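Local coordinates for deoxyuridine 5'-triphosphate nucleotidohydrolase (Entamoeba histolytica, PDB 3LQW), which probably hydrolyses dUTP to dUMP and diphosphate with the help of magnesium, supplying the precursor of thymidine nucleotides and keeping uracil out of DNA, at residues I57-P60 / H61-F64. Numbering follows the deposited sequence.
Sequences IIQP and HERF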
ATOM      1  N   ILE A  57     -10.490   6.408 -20.712  1.00 12.79           N
ATOM      2  CA  ILE A  57      -9.405   7.338 -21.003  1.00 13.32           C
ATOM      3  C   ILE A  57      -9.123   8.140 -19.741  1.00 13.42           C
ATOM      4  O   ILE A  57     -10.033   8.603 -19.064  1.00 16.23           O
ATOM      5  CB  ILE A  57      -9.776   8.292 -22.195  1.00 16.25           C
ATOM      6  CG1 ILE A  57     -10.031   7.461 -23.453  1.00 19.96           C
ATOM      7  CG2 ILE A  57      -8.701   9.281 -22.483  1.00 19.06           C
ATOM      8  CD1 ILE A  57     -10.635   8.243 -24.669  1.00 25.37           C
ATOM      9  N   ILE A  58      -7.862   8.265 -19.387  1.00 10.83           N
ATOM     10  CA  ILE A  58      -7.446   9.102 -18.255  1.00 10.17           C
ATOM     11  C   ILE A  58      -6.559  10.221 -18.776  1.00 10.00           C
ATOM     12  O   ILE A  58      -5.497   9.974 -19.344  1.00 10.08           O
ATOM     13  CB  ILE A  58      -6.677   8.355 -17.156  1.00  9.49           C
ATOM     14  CG1 ILE A  58      -7.260   6.959 -16.900  1.00 11.19           C
ATOM     15  CG2 ILE A  58      -6.686   9.232 -15.872  1.00 10.97           C
ATOM     16  CD1 ILE A  58      -6.555   6.233 -15.768  1.00 14.33           C
ATOM     17  N   GLN A  59      -7.016  11.453 -18.594  1.00  9.91           N
ATOM     18  CA  GLN A  59      -6.227  12.605 -18.992  1.00 10.44           C
ATOM     19  C   GLN A  59      -4.954  12.748 -18.140  1.00  9.71           C
ATOM     20  O   GLN A  59      -4.902  12.232 -17.022  1.00  9.33           O
ATOM     21  CB  GLN A  59      -7.074  13.871 -18.963  1.00 11.51           C
ATOM     22  CG  GLN A  59      -8.277  13.845 -19.842  1.00 13.70           C
ATOM     23  CD  GLN A  59      -7.943  13.810 -21.263  1.00 15.50           C
ATOM     24  OE1 GLN A  59      -6.987  14.461 -21.688  1.00 18.11           O
ATOM     25  NE2 GLN A  59      -8.742  13.093 -22.048  1.00 18.87           N
ATOM     26  N   PRO A  60      -3.941  13.471 -18.659  1.00  9.95           N
ATOM     27  CA  PRO A  60      -2.723  13.669 -17.888  1.00  9.91           C
ATOM     28  C   PRO A  60      -3.006  14.279 -16.515  1.00  8.40           C
ATOM     29  O   PRO A  60      -3.761  15.247 -16.420  1.00  9.19           O
ATOM     30  CB  PRO A  60      -1.907  14.648 -18.769  1.00 12.37           C
ATOM     31  CG  PRO A  60      -2.577  14.713 -20.058  1.00 14.98           C
ATOM     32  CD  PRO A  60      -3.913  14.124 -19.981  1.00 11.94           C
ATOM     33  N   HIS A  61      -2.410  13.721 -15.480  1.00  8.59           N
ATOM     34  CA  HIS A  61      -2.518  14.238 -14.125  1.00  8.76           C
ATOM     35  C   HIS A  61      -3.930  14.254 -13.612  1.00  8.77           C
ATOM     36  O   HIS A  61      -4.230  14.994 -12.682  1.00 12.46           O
ATOM     37  CB  HIS A  61      -1.800  15.598 -13.992  1.00  9.47           C
ATOM     38  CG  HIS A  61      -0.330  15.498 -14.310  1.00  9.27           C
ATOM     39  ND1 HIS A  61       0.561  14.839 -13.484  1.00  9.76           N
ATOM     40  CD2 HIS A  61       0.391  15.867 -15.410  1.00 11.36           C
ATOM     41  CE1 HIS A  61       1.757  14.827 -14.045  1.00 11.34           C
ATOM     42  NE2 HIS A  61       1.680  15.442 -15.203  1.00 12.93           N
ATOM     43  N   GLU A  62      -4.768  13.346 -14.095  1.00  8.15           N
ATOM     44  CA  GLU A  62      -6.137  13.130 -13.620  1.00  8.62           C
ATOM     45  C   GLU A  62      -6.304  11.691 -13.181  1.00  7.61           C
ATOM     46  O   GLU A  62      -5.334  10.935 -13.124  1.00  9.32           O
ATOM     47  CB  GLU A  62      -7.147  13.514 -14.711  1.00  8.96           C
ATOM     48  CG  GLU A  62      -7.104  15.001 -15.032  1.00 10.82           C
ATOM     49  CD  GLU A  62      -8.260  15.513 -15.887  1.00 11.80           C
ATOM     50  OE1 GLU A  62      -9.170  14.734 -16.225  1.00 13.35           O
ATOM     51  OE2 GLU A  62      -8.208  16.686 -16.245  1.00 13.27           O
ATOM     52  N   ARG A  63      -7.512  11.273 -12.882  1.00  8.46           N
ATOM     53  CA  ARG A  63      -7.779   9.962 -12.309  1.00  7.89           C
ATOM     54  C   ARG A  63      -9.063   9.420 -12.912  1.00  8.61           C
ATOM     55  O   ARG A  63      -9.875  10.195 -13.451  1.00  9.64           O
ATOM     56  CB  ARG A  63      -7.930  10.032 -10.779  1.00  8.62           C
ATOM     57  CG  ARG A  63      -9.161  10.729 -10.283  1.00  8.86           C
ATOM     58  CD  ARG A  63      -9.068  11.052  -8.806  1.00 10.65           C
ATOM     59  NE  ARG A  63     -10.324  11.620  -8.289  1.00 12.10           N
ATOM     60  CZ  ARG A  63     -10.712  12.867  -8.435  1.00 13.09           C
ATOM     61  NH1 ARG A  63      -9.929  13.754  -8.995  1.00 15.65           N
ATOM     62  NH2 ARG A  63     -11.907  13.237  -7.973  1.00 15.46           N
ATOM     63  N   PHE A  64      -9.311   8.127 -12.760  1.00  8.82           N
ATOM     64  CA  PHE A  64     -10.513   7.503 -13.292  1.00  9.66           C
ATOM     65  C   PHE A  64     -10.842   6.274 -12.449  1.00 10.44           C
ATOM     66  O   PHE A  64      -9.958   5.509 -12.095  1.00 10.18           O
ATOM     67  CB  PHE A  64     -10.311   7.082 -14.758  1.00 11.95           C
ATOM     68  CG  PHE A  64     -11.585   6.633 -15.444  1.00 14.64           C
ATOM     69  CD1 PHE A  64     -11.966   5.299 -15.482  1.00 16.22           C
ATOM     70  CD2 PHE A  64     -12.406   7.544 -16.048  1.00 20.86           C
ATOM     71  CE1 PHE A  64     -13.170   4.894 -16.085  1.00 19.73           C
ATOM     72  CE2 PHE A  64     -13.586   7.116 -16.682  1.00 24.58           C
ATOM     73  CZ  PHE A  64     -13.938   5.808 -16.665  1.00 24.21           C
TER
HETATM   74  O   HOH W   1      -9.324  12.055 -17.080  1.00 15.90           O
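Gln59 and Glu62 meet across a tight reversal of the chain, and the pair illustrates how a backbone bond and a water can span the same turn. The direct bond runs from Glu62 N to Gln59 O at 3.1 Å. It is bent, with an N-H...O angle of 141°, and the donor stands above the carbonyl plane. Pro60 and His61 occupy the two central positions of this type II turn; His61 takes the positive phi (61°) that the second of them requires.

A second, water-mediated link closes the same turn through the carboxylate. The water accepts from Gln59 N at 2.8 Å and donates to Glu62 OE1, also at 2.8 Å, so that backbone and side chain are bridged. Glu62 reaches it with CG beside its own backbone N and the chain extended beyond. The carboxylate thereby comes alongside Gln59, Glu62 OE1 lying 3.6 Å from Gln59 CB. Gln59 bends at chi2 and carries its amide away, the two flat groups being inclined by 67°.

A small apolar contact lies on the Ile58 side. There the two branches divide the work: Ile58 CG1 touches Phe64 CB at 3.7 Å, whereas Ile58 CG2 rests against the peptide after Glu62, 3.5 Å from Glu62 O. Ile58 is buried, and Leu113 and Phe121 add to its surroundings; the Phe64 ring meets that of Phe56 nearly parallel.

The turn also has polar partners beyond it: His61 NE2 is hydrogen-bonded to Asn118 OD1, and next to the turn Arg63 NH2 to Leu90 O of the second subunit. The arrangement is a type II beta turn at the surface of the beta-rich dUTPase fold, leading from strand 56-58 into strand 63-73, which belong to different sheets.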